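Local coordinates for protein putative alpha-L-fucosidase (Bacteroides thetaiotaomicron VPI-5482, PDB 3GZA) that probably hydrolyses alpha-L-fucosidic linkages as a family 29 glycoside hydrolase, releasing L-fucose from glycans, at residues 179-184 with 206-211; 213-218 with 238-243. One frame throughout, in Å; residues are numbered along the deposited sequence.

In the fold
Both contacts lie in the alpha-L-fucosidase region, a TIM-barrel family, and their centres are 9 Å apart. Contact 1 closes before contact 2 opens. Contact 1 pairs strand 178-181 with strand 207-209, the two ends of a beta-alpha-beta unit through helix 196-202. Contact 2 joins the loop between strands 207-209 and 218-219 to the loop between strand 234-235 and helix 251-257. The two meet directly: Asp-216 OD2 lies 2.9 Å from Phe-208 N, a probable hydrogen bond, and Phe-217 stacks on Tyr-209. Contact 1 thus shapes the pocket end of the sheet, and contact 2 packs the loop that follows its second strand, beside a pocket holding a buffer molecule.

Contact 1. Residues 179-184 with 206-211; sequences IWFDGG and CLFYHN. With EPE (4-(2-hydroxyethyl)-1-piperazine ethanesulfonic acid), chain C.
Phe-181 N donates to Tyr-209 O at 2.8 Å, the shortest of three backbone bonds between the segments. Ile-179 uses both its polar backbone atoms: its N reaches Leu-207 O at 2.9 Å, and its O receives Tyr-209 N at 3.0 Å. Strand and following turn or loop share the sulfonate of the bound EPE: Trp-180 and Gly-183 from one segment, Tyr-209 and His-210 from the other. Trp-180 NE1 gives O2S a nearly straight bond of 3.0 Å (173° at the hydrogen), and Gly-183 N binds the same oxygen. Tyr-209 OH donates to O1S at 2.8 Å and His-210 NE2 to O3S at 3.0 Å, so all three sulfonate oxygens are held.

The strands run parallel, with axes 2° apart, and form neighbouring staves of the TIM barrel. The sulfonate sits just past their C-terminal ends, where active sites of such barrels lie, which is consistent with a substrate pocket; Glu-223 also binds EPE.

Trp-180 and Tyr-209, CG of each anti to the backbone N, point the same way side by side. The Tyr-209 edge, led by CD2 and CE2, meets the pyrrole face of Trp-180 in a T-shaped pair, centroids 4.9 Å apart and planes at 74°. A cis peptide precedes His-210, whose CD2 lies over the centre of the Tyr-209 ring. Gly-184 CA covers one His-210 face, 3.6 Å from the ring centroid, as a CH-pi contact. His-210 N is buried without a polar partner. On the other side of the sheet, Phe-181 CE2 touches Phe-208 CE1, the two side chains crossing obliquely.

Contact 2. Residues 213-218 with 238-243; sequences DRADFR and PCSHHK. With EDO (1,2-ethanediol), chain F.
Pro-238 O takes two neighbours from the facing segment: the N-H of Ala-215, 3.1 Å from N to O, in the one hydrogen bond between the segments, and Arg-214 CA at 3.4 Å in a CA-H...O contact. The hydrogen bond arrives in the carbonyl plane, at 139° to the C=O bond, on a lone pair.

In the apolar packing, Ala-215 CB rests 3.8 Å from Cys-239 CA, while Cys-239 CB packs on the backbone of Arg-214. Arg-218 CB meets Ser-240 CB at 4.1 Å. Arg-218 CG stands between the backbone N and the carbonyl carbon (chi1 63°), and the chain then runs extended from CG to NE, away from Ser-240; the carbonyls of Val-266, Trp-232 and Leu-255 bind its guanidinium.

Ionic pairing shapes 213-218 from within. Arg-214 meets Asp-216 side-on: NE bonds OD1 at 2.9 Å from above the carboxylate plane, and NH2 takes the syn lone pair of OD2 at 2.9 Å. Its NH1 continues to Glu-196 and Asn-200, while Asp-213 forms salt bridges with Arg-244 and Arg-189.

A 1,2-ethanediol, probably from the crystallisation liquor, is held by 238-243 alone among the two segments. Its O2 accepts from His-242 N at 3.0 Å and also pairs with ND1 of that residue, while its C2 lies over the centre of the His-241 ring. Lys-243 N donates to His-241 ND1, a bond that would favour this rotation of the imidazole.

No helix separates strands 207-209 and 218-219, so this loop packing belongs to an irregular part of the TIM barrel, consistent with the family 29 fold.

Contact 1. Residues 179-184 with 206-211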
ATOM      1  N   ILE A 179      -0.921  -7.472 -23.430  1.00 25.17           N
ATOM      2  CA  ILE A 179      -0.844  -7.458 -21.964  0.50 24.85           C
ATOM      3  C   ILE A 179       0.046  -8.668 -21.681  1.00 25.40           C
ATOM      4  O   ILE A 179      -0.285  -9.781 -22.103  1.00 27.04           O
ATOM      5  CB  ILE A 179      -2.157  -7.624 -21.203  0.50 24.87           C
ATOM      6  CG1 ILE A 179      -3.037  -6.361 -21.351  0.50 23.33           C
ATOM      7  CG2 ILE A 179      -1.867  -7.957 -19.718  0.50 25.29           C
ATOM      8  CD1 ILE A 179      -2.502  -5.065 -20.743  0.50 24.47           C
ATOM      9  N   TRP A 180       1.172  -8.420 -21.011  1.00 25.01           N
ATOM     10  CA  TRP A 180       2.174  -9.411 -20.661  1.00 24.55           C
ATOM     11  C   TRP A 180       2.238  -9.508 -19.155  1.00 25.19           C
ATOM     12  O   TRP A 180       2.601  -8.559 -18.480  1.00 26.66           O
ATOM     13  CB  TRP A 180       3.534  -8.948 -21.170  1.00 25.08           C
ATOM     14  CG  TRP A 180       4.758  -9.823 -20.941  1.00 24.82           C
ATOM     15  CD1 TRP A 180       4.905 -10.878 -20.066  1.00 25.25           C
ATOM     16  CD2 TRP A 180       6.043  -9.643 -21.552  1.00 25.19           C
ATOM     17  NE1 TRP A 180       6.161 -11.394 -20.146  1.00 26.50           N
ATOM     18  CE2 TRP A 180       6.889 -10.652 -21.047  1.00 24.88           C
ATOM     19  CE3 TRP A 180       6.548  -8.742 -22.500  1.00 27.22           C
ATOM     20  CZ2 TRP A 180       8.209 -10.770 -21.431  1.00 27.45           C
ATOM     21  CZ3 TRP A 180       7.869  -8.868 -22.887  1.00 28.61           C
ATOM     22  CH2 TRP A 180       8.698  -9.836 -22.315  1.00 27.91           C
ATOM     23  N   PHE A 181       1.896 -10.664 -18.629  1.00 24.12           N
ATOM     24  CA  PHE A 181       1.984 -10.914 -17.202  1.00 25.30           C
ATOM     25  C   PHE A 181       3.290 -11.609 -16.882  1.00 25.66           C
ATOM     26  O   PHE A 181       3.663 -12.577 -17.576  1.00 25.82           O
ATOM     27  CB  PHE A 181       0.839 -11.788 -16.756  1.00 24.77           C
ATOM     28  CG  PHE A 181      -0.501 -11.112 -16.853  1.00 23.99           C
ATOM     29  CD1 PHE A 181      -0.908 -10.280 -15.840  1.00 27.77           C
ATOM     30  CD2 PHE A 181      -1.380 -11.378 -17.881  1.00 26.57           C
ATOM     31  CE1 PHE A 181      -2.158  -9.652 -15.874  1.00 27.43           C
ATOM     32  CE2 PHE A 181      -2.633 -10.707 -17.936  1.00 26.97           C
ATOM     33  CZ  PHE A 181      -2.989  -9.853 -16.920  1.00 26.41           C
ATOM     34  N   ASP A 182       3.985 -11.136 -15.836  1.00 25.40           N
ATOM     35  CA  ASP A 182       5.259 -11.739 -15.379  1.00 24.49           C
ATOM     36  C   ASP A 182       5.088 -13.183 -14.992  1.00 25.93           C
ATOM     37  O   ASP A 182       4.579 -13.474 -13.931  1.00 25.39           O
ATOM     38  CB  ASP A 182       5.780 -10.910 -14.174  1.00 26.16           C
ATOM     39  CG  ASP A 182       7.004 -11.484 -13.538  1.00 26.83           C
ATOM     40  OD1 ASP A 182       7.713 -12.306 -14.190  1.00 27.10           O
ATOM     41  OD2 ASP A 182       7.271 -11.074 -12.375  1.00 27.51           O
ATOM     42  N   GLY A 183       5.595 -14.079 -15.813  1.00 24.51           N
ATOM     43  CA  GLY A 183       5.373 -15.485 -15.553  1.00 24.87           C
ATOM     44  C   GLY A 183       3.947 -15.939 -15.718  1.00 25.03           C
ATOM     45  O   GLY A 183       3.580 -16.995 -15.216  1.00 25.79           O
ATOM     46  N   GLY A 184       3.146 -15.157 -16.437  1.00 24.93           N
ATOM     47  CA  GLY A 184       1.733 -15.428 -16.693  1.00 24.35           C
ATOM     48  C   GLY A 184       0.866 -15.004 -15.510  1.00 24.50           C
ATOM     49  O   GLY A 184       1.355 -14.454 -14.540  1.00 25.57           O
ATOM     50  N   CYS A 206      -6.157  -7.142 -28.385  1.00 26.36           N
ATOM     51  CA  CYS A 206      -4.910  -7.178 -27.649  1.00 25.80           C
ATOM     52  C   CYS A 206      -4.397  -8.588 -27.441  1.00 26.10           C
ATOM     53  O   CYS A 206      -5.152  -9.481 -27.107  1.00 25.89           O
ATOM     54  CB  CYS A 206      -5.103  -6.460 -26.296  1.00 26.43           C
ATOM     55  SG  CYS A 206      -3.678  -6.387 -25.199  1.00 26.62           S
ATOM     56  N   LEU A 207      -3.102  -8.806 -27.644  1.00 25.10           N
ATOM     57  CA  LEU A 207      -2.516 -10.124 -27.404  1.00 23.58           C
ATOM     58  C   LEU A 207      -2.532 -10.382 -25.924  1.00 24.36           C
ATOM     59  O   LEU A 207      -2.060  -9.560 -25.139  1.00 26.08           O
ATOM     60  CB  LEU A 207      -1.089 -10.211 -27.939  1.00 24.34           C
ATOM     61  CG  LEU A 207      -0.917 -10.025 -29.453  1.00 23.48           C
ATOM     62  CD1 LEU A 207       0.533  -9.489 -29.826  1.00 25.44           C
ATOM     63  CD2 LEU A 207      -1.329 -11.296 -30.239  1.00 24.08           C
ATOM     64  N   PHE A 208      -3.050 -11.532 -25.552  1.00 24.00           N
ATOM     65  CA  PHE A 208      -3.173 -11.947 -24.142  1.00 23.60           C
ATOM     66  C   PHE A 208      -2.017 -12.925 -23.854  1.00 23.94           C
ATOM     67  O   PHE A 208      -1.954 -14.030 -24.433  1.00 24.34           O
ATOM     68  CB  PHE A 208      -4.510 -12.620 -23.897  1.00 23.40           C
ATOM     69  CG  PHE A 208      -4.706 -13.075 -22.481  1.00 24.10           C
ATOM     70  CD1 PHE A 208      -5.184 -12.203 -21.500  1.00 25.91           C
ATOM     71  CD2 PHE A 208      -4.387 -14.386 -22.110  1.00 24.58           C
ATOM     72  CE1 PHE A 208      -5.343 -12.628 -20.205  1.00 26.25           C
ATOM     73  CE2 PHE A 208      -4.545 -14.801 -20.818  1.00 23.36           C
ATOM     74  CZ  PHE A 208      -5.028 -13.947 -19.866  1.00 26.44           C
ATOM     75  N   TYR A 209      -1.075 -12.513 -22.991  1.00 24.54           N
ATOM     76  CA  TYR A 209       0.092 -13.318 -22.695  1.00 25.23           C
ATOM     77  C   TYR A 209       0.334 -13.253 -21.198  1.00 24.88           C
ATOM     78  O   TYR A 209       0.998 -12.308 -20.725  1.00 23.67           O
ATOM     79  CB  TYR A 209       1.267 -12.821 -23.539  1.00 25.36           C
ATOM     80  CG  TYR A 209       2.512 -13.582 -23.295  1.00 24.98           C
ATOM     81  CD1 TYR A 209       2.669 -14.865 -23.776  1.00 24.47           C
ATOM     82  CD2 TYR A 209       3.556 -13.023 -22.585  1.00 28.06           C
ATOM     83  CE1 TYR A 209       3.810 -15.584 -23.515  1.00 25.54           C
ATOM     84  CE2 TYR A 209       4.707 -13.781 -22.287  1.00 26.30           C
ATOM     85  CZ  TYR A 209       4.803 -15.050 -22.749  1.00 26.24           C
ATOM     86  OH  TYR A 209       5.870 -15.875 -22.500  1.00 28.51           O
ATOM     87  N   HIS A 210      -0.097 -14.228 -20.397  1.00 24.32           N
ATOM     88  CA  HIS A 210      -0.716 -15.496 -20.727  1.00 23.56           C
ATOM     89  C   HIS A 210      -1.190 -16.080 -19.408  1.00 23.73           C
ATOM     90  O   HIS A 210      -0.867 -15.562 -18.352  1.00 24.37           O
ATOM     91  CB  HIS A 210       0.309 -16.471 -21.351  1.00 24.14           C
ATOM     92  CG  HIS A 210       1.534 -16.654 -20.533  1.00 23.78           C
ATOM     93  ND1 HIS A 210       1.788 -17.791 -19.805  1.00 26.19           N
ATOM     94  CD2 HIS A 210       2.607 -15.835 -20.348  1.00 25.32           C
ATOM     95  CE1 HIS A 210       2.957 -17.663 -19.196  1.00 26.05           C
ATOM     96  NE2 HIS A 210       3.492 -16.503 -19.535  1.00 25.27           N
ATOM     97  N   ASN A 211      -1.984 -17.138 -19.469  1.00 24.55           N
ATOM     98  CA  ASN A 211      -2.350 -17.871 -18.260  1.00 23.78           C
ATOM     99  C   ASN A 211      -2.535 -19.354 -18.588  1.00 24.08           C
ATOM    100  O   ASN A 211      -2.205 -19.798 -19.692  1.00 24.07           O
ATOM    101  CB  ASN A 211      -3.523 -17.240 -17.524  1.00 23.74           C
ATOM    102  CG  ASN A 211      -4.853 -17.485 -18.191  1.00 22.35           C
ATOM    103  OD1 ASN A 211      -4.931 -18.087 -19.270  1.00 23.04           O
ATOM    104  ND2 ASN A 211      -5.918 -16.974 -17.568  1.00 22.84           N
TER
HETATM  105  N1  EPE C 462      10.577 -16.497 -17.357  0.75 22.32           N
HETATM  106  C2  EPE C 462      11.383 -15.370 -16.863  0.75 24.48           C
HETATM  107  C3  EPE C 462      12.631 -16.047 -16.279  0.75 23.93           C
HETATM  108  N4  EPE C 462      13.381 -16.709 -17.341  0.75 21.90           N
HETATM  109  C5  EPE C 462      12.587 -17.808 -17.792  0.75 23.32           C
HETATM  110  C6  EPE C 462      11.287 -17.202 -18.396  0.75 20.99           C
HETATM  111  C7  EPE C 462      14.715 -17.012 -16.820  0.75 23.69           C
HETATM  112  C8  EPE C 462      15.644 -17.902 -17.613  0.75 20.92           C
HETATM  113  O8  EPE C 462      16.001 -17.372 -18.867  0.75 16.53           O
HETATM  114  C9  EPE C 462       9.154 -16.144 -17.560  0.75 21.92           C
HETATM  115  C10 EPE C 462       9.008 -15.436 -18.861  0.75 19.38           C
HETATM  116  S   EPE C 462       7.317 -14.853 -19.203  0.75 14.98           S
HETATM  117  O1S EPE C 462       7.455 -14.580 -20.614  0.75 14.62           O
HETATM  118  O2S EPE C 462       7.055 -13.672 -18.404  0.75 11.29           O
HETATM  119  O3S EPE C 462       6.342 -15.957 -18.975  0.75 14.53           O

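Contact 2. Residues 213-218 with 238-243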
ATOM      1  N   ASP A 213      -5.016 -21.026 -19.344  1.00 23.55           N
ATOM      2  CA  ASP A 213      -6.038 -21.287 -20.374  1.00 23.51           C
ATOM      3  C   ASP A 213      -5.631 -20.810 -21.756  1.00 25.01           C
ATOM      4  O   ASP A 213      -6.100 -21.362 -22.762  1.00 23.69           O
ATOM      5  CB  ASP A 213      -7.341 -20.563 -20.028  1.00 24.20           C
ATOM      6  CG  ASP A 213      -7.988 -21.085 -18.783  1.00 24.69           C
ATOM      7  OD1 ASP A 213      -7.873 -22.302 -18.491  1.00 25.33           O
ATOM      8  OD2 ASP A 213      -8.614 -20.279 -18.038  1.00 28.18           O
ATOM      9  N   ARG A 214      -4.797 -19.789 -21.806  1.00 24.01           N
ATOM     10  CA  ARG A 214      -4.491 -19.109 -23.047  1.00 24.25           C
ATOM     11  C   ARG A 214      -3.183 -18.365 -23.099  1.00 24.17           C
ATOM     12  O   ARG A 214      -2.827 -17.640 -22.169  1.00 23.88           O
ATOM     13  CB  ARG A 214      -5.628 -18.085 -23.277  1.00 24.06           C
ATOM     14  CG  ARG A 214      -5.483 -17.264 -24.537  1.00 24.18           C
ATOM     15  CD  ARG A 214      -6.592 -16.277 -24.647  1.00 24.32           C
ATOM     16  NE  ARG A 214      -6.377 -15.228 -25.638  1.00 25.42           N
ATOM     17  CZ  ARG A 214      -7.205 -14.204 -25.812  1.00 29.08           C
ATOM     18  NH1 ARG A 214      -8.349 -14.121 -25.153  1.00 28.94           N
ATOM     19  NH2 ARG A 214      -6.935 -13.272 -26.707  1.00 29.22           N
ATOM     20  N   ALA A 215      -2.480 -18.499 -24.225  1.00 24.11           N
ATOM     21  CA  ALA A 215      -1.300 -17.706 -24.556  1.00 24.17           C
ATOM     22  C   ALA A 215      -1.417 -17.388 -26.048  1.00 24.69           C
ATOM     23  O   ALA A 215      -1.590 -18.291 -26.865  1.00 25.53           O
ATOM     24  CB  ALA A 215      -0.030 -18.458 -24.323  1.00 24.50           C
ATOM     25  N   ASP A 216      -1.376 -16.093 -26.361  1.00 23.00           N
ATOM     26  CA  ASP A 216      -1.425 -15.676 -27.765  1.00 23.85           C
ATOM     27  C   ASP A 216      -0.084 -15.740 -28.489  1.00 25.33           C
ATOM     28  O   ASP A 216      -0.030 -15.600 -29.721  1.00 25.71           O
ATOM     29  CB  ASP A 216      -2.076 -14.323 -27.901  1.00 24.67           C
ATOM     30  CG  ASP A 216      -3.560 -14.347 -27.636  1.00 24.94           C
ATOM     31  OD1 ASP A 216      -4.202 -15.422 -27.553  1.00 25.01           O
ATOM     32  OD2 ASP A 216      -4.131 -13.218 -27.590  1.00 25.71           O
ATOM     33  N   PHE A 217       0.971 -16.008 -27.740  1.00 25.11           N
ATOM     34  CA  PHE A 217       2.280 -16.335 -28.266  1.00 24.42           C
ATOM     35  C   PHE A 217       2.990 -17.065 -27.141  1.00 24.62           C
ATOM     36  O   PHE A 217       2.446 -17.118 -26.022  1.00 24.53           O
ATOM     37  CB  PHE A 217       3.027 -15.113 -28.817  1.00 24.91           C
ATOM     38  CG  PHE A 217       3.242 -14.020 -27.837  1.00 23.64           C
ATOM     39  CD1 PHE A 217       4.270 -14.095 -26.969  1.00 25.77           C
ATOM     40  CD2 PHE A 217       2.413 -12.893 -27.822  1.00 24.20           C
ATOM     41  CE1 PHE A 217       4.490 -13.129 -26.086  1.00 24.86           C
ATOM     42  CE2 PHE A 217       2.628 -11.908 -26.952  1.00 25.93           C
ATOM     43  CZ  PHE A 217       3.683 -11.999 -26.100  1.00 25.15           C
ATOM     44  N   ARG A 218       4.149 -17.657 -27.411  1.00 25.08           N
ATOM     45  CA  ARG A 218       4.865 -18.436 -26.399  1.00 25.32           C
ATOM     46  C   ARG A 218       6.273 -17.916 -26.264  1.00 25.14           C
ATOM     47  O   ARG A 218       6.874 -17.550 -27.258  1.00 25.44           O
ATOM     48  CB  ARG A 218       4.955 -19.934 -26.746  1.00 26.13           C
ATOM     49  CG  ARG A 218       5.737 -20.240 -28.042  1.00 25.88           C
ATOM     50  CD  ARG A 218       5.651 -21.692 -28.406  1.00 25.88           C
ATOM     51  NE  ARG A 218       6.743 -22.008 -29.332  1.00 25.38           N
ATOM     52  CZ  ARG A 218       6.661 -22.026 -30.662  1.00 24.97           C
ATOM     53  NH1 ARG A 218       5.485 -21.869 -31.292  1.00 25.00           N
ATOM     54  NH2 ARG A 218       7.754 -22.278 -31.364  1.00 24.92           N
ATOM     55  N   PRO A 238      -3.569 -24.561 -26.532  1.00 24.81           N
ATOM     56  CA  PRO A 238      -3.718 -23.121 -26.738  1.00 25.23           C
ATOM     57  C   PRO A 238      -3.039 -22.227 -25.721  1.00 26.14           C
ATOM     58  O   PRO A 238      -3.403 -21.070 -25.584  1.00 24.76           O
ATOM     59  CB  PRO A 238      -5.246 -22.942 -26.766  1.00 27.39           C
ATOM     60  CG  PRO A 238      -5.723 -23.915 -25.899  1.00 25.35           C
ATOM     61  CD  PRO A 238      -4.824 -25.156 -26.043  1.00 25.26           C
ATOM     62  N   CYS A 239      -2.020 -22.751 -25.065  1.00 24.62           N
ATOM     63  CA  CYS A 239      -1.292 -22.028 -24.042  1.00 25.88           C
ATOM     64  C   CYS A 239       0.121 -22.578 -23.990  1.00 26.57           C
ATOM     65  O   CYS A 239       0.447 -23.521 -24.702  1.00 26.92           O
ATOM     66  CB  CYS A 239      -1.984 -22.140 -22.709  1.00 26.98           C
ATOM     67  SG  CYS A 239      -1.961 -23.719 -22.054  1.00 28.28           S
ATOM     68  N   SER A 240       0.950 -21.959 -23.165  1.00 27.11           N
ATOM     69  CA  SER A 240       2.334 -22.390 -22.980  1.00 29.62           C
ATOM     70  C   SER A 240       2.566 -22.968 -21.597  1.00 30.47           C
ATOM     71  O   SER A 240       3.704 -23.304 -21.243  1.00 32.02           O
ATOM     72  CB  SER A 240       3.252 -21.214 -23.248  1.00 30.13           C
ATOM     73  OG  SER A 240       3.054 -20.172 -22.296  1.00 32.45           O
ATOM     74  N   HIS A 241       1.487 -23.186 -20.847  1.00 30.85           N
ATOM     75  CA  HIS A 241       1.573 -23.648 -19.450  1.00 31.40           C
ATOM     76  C   HIS A 241       2.014 -25.096 -19.282  1.00 32.03           C
ATOM     77  O   HIS A 241       1.468 -26.051 -19.909  1.00 31.23           O
ATOM     78  CB  HIS A 241       0.238 -23.399 -18.730  1.00 31.00           C
ATOM     79  CG  HIS A 241       0.371 -23.283 -17.241  1.00 31.71           C
ATOM     80  ND1 HIS A 241       0.630 -24.376 -16.441  1.00 33.89           N
ATOM     81  CD2 HIS A 241       0.289 -22.213 -16.409  1.00 32.03           C
ATOM     82  CE1 HIS A 241       0.710 -23.981 -15.182  1.00 33.86           C
ATOM     83  NE2 HIS A 241       0.470 -22.685 -15.129  1.00 31.21           N
ATOM     84  N   HIS A 242       2.993 -25.286 -18.394  1.00 34.94           N
ATOM     85  CA  HIS A 242       3.575 -26.606 -18.181  1.00 36.78           C
ATOM     86  C   HIS A 242       2.551 -27.664 -17.724  1.00 37.07           C
ATOM     87  O   HIS A 242       2.716 -28.870 -17.963  1.00 39.13           O
ATOM     88  CB  HIS A 242       4.742 -26.557 -17.188  1.00 37.49           C
ATOM     89  CG  HIS A 242       4.322 -26.342 -15.771  1.00 41.40           C
ATOM     90  ND1 HIS A 242       3.923 -25.112 -15.296  1.00 46.33           N
ATOM     91  CD2 HIS A 242       4.248 -27.195 -14.719  1.00 46.25           C
ATOM     92  CE1 HIS A 242       3.617 -25.214 -14.010  1.00 48.55           C
ATOM     93  NE2 HIS A 242       3.807 -26.468 -13.635  1.00 48.29           N
ATOM     94  N   LYS A 243       1.474 -27.207 -17.073  1.00 37.07           N
ATOM     95  CA  LYS A 243       0.406 -28.092 -16.629  1.00 36.68           C
ATOM     96  C   LYS A 243      -0.580 -28.553 -17.705  1.00 36.80           C
ATOM     97  O   LYS A 243      -1.399 -29.446 -17.463  1.00 37.74           O
ATOM     98  CB  LYS A 243      -0.390 -27.437 -15.487  1.00 37.54           C
ATOM     99  CG  LYS A 243       0.390 -27.406 -14.162  1.00 37.81           C
ATOM    100  CD  LYS A 243      -0.512 -26.988 -12.976  1.00 41.45           C
TER
HETATM  101  C1  EDO F 470       3.626 -20.767 -16.856  1.00 38.03           C
HETATM  102  O1  EDO F 470       2.878 -20.964 -18.063  1.00 38.27           O
HETATM  103  C2  EDO F 470       4.023 -22.104 -16.238  1.00 38.15           C
HETATM  104  O2  EDO F 470       4.531 -22.980 -17.252  1.00 34.97           O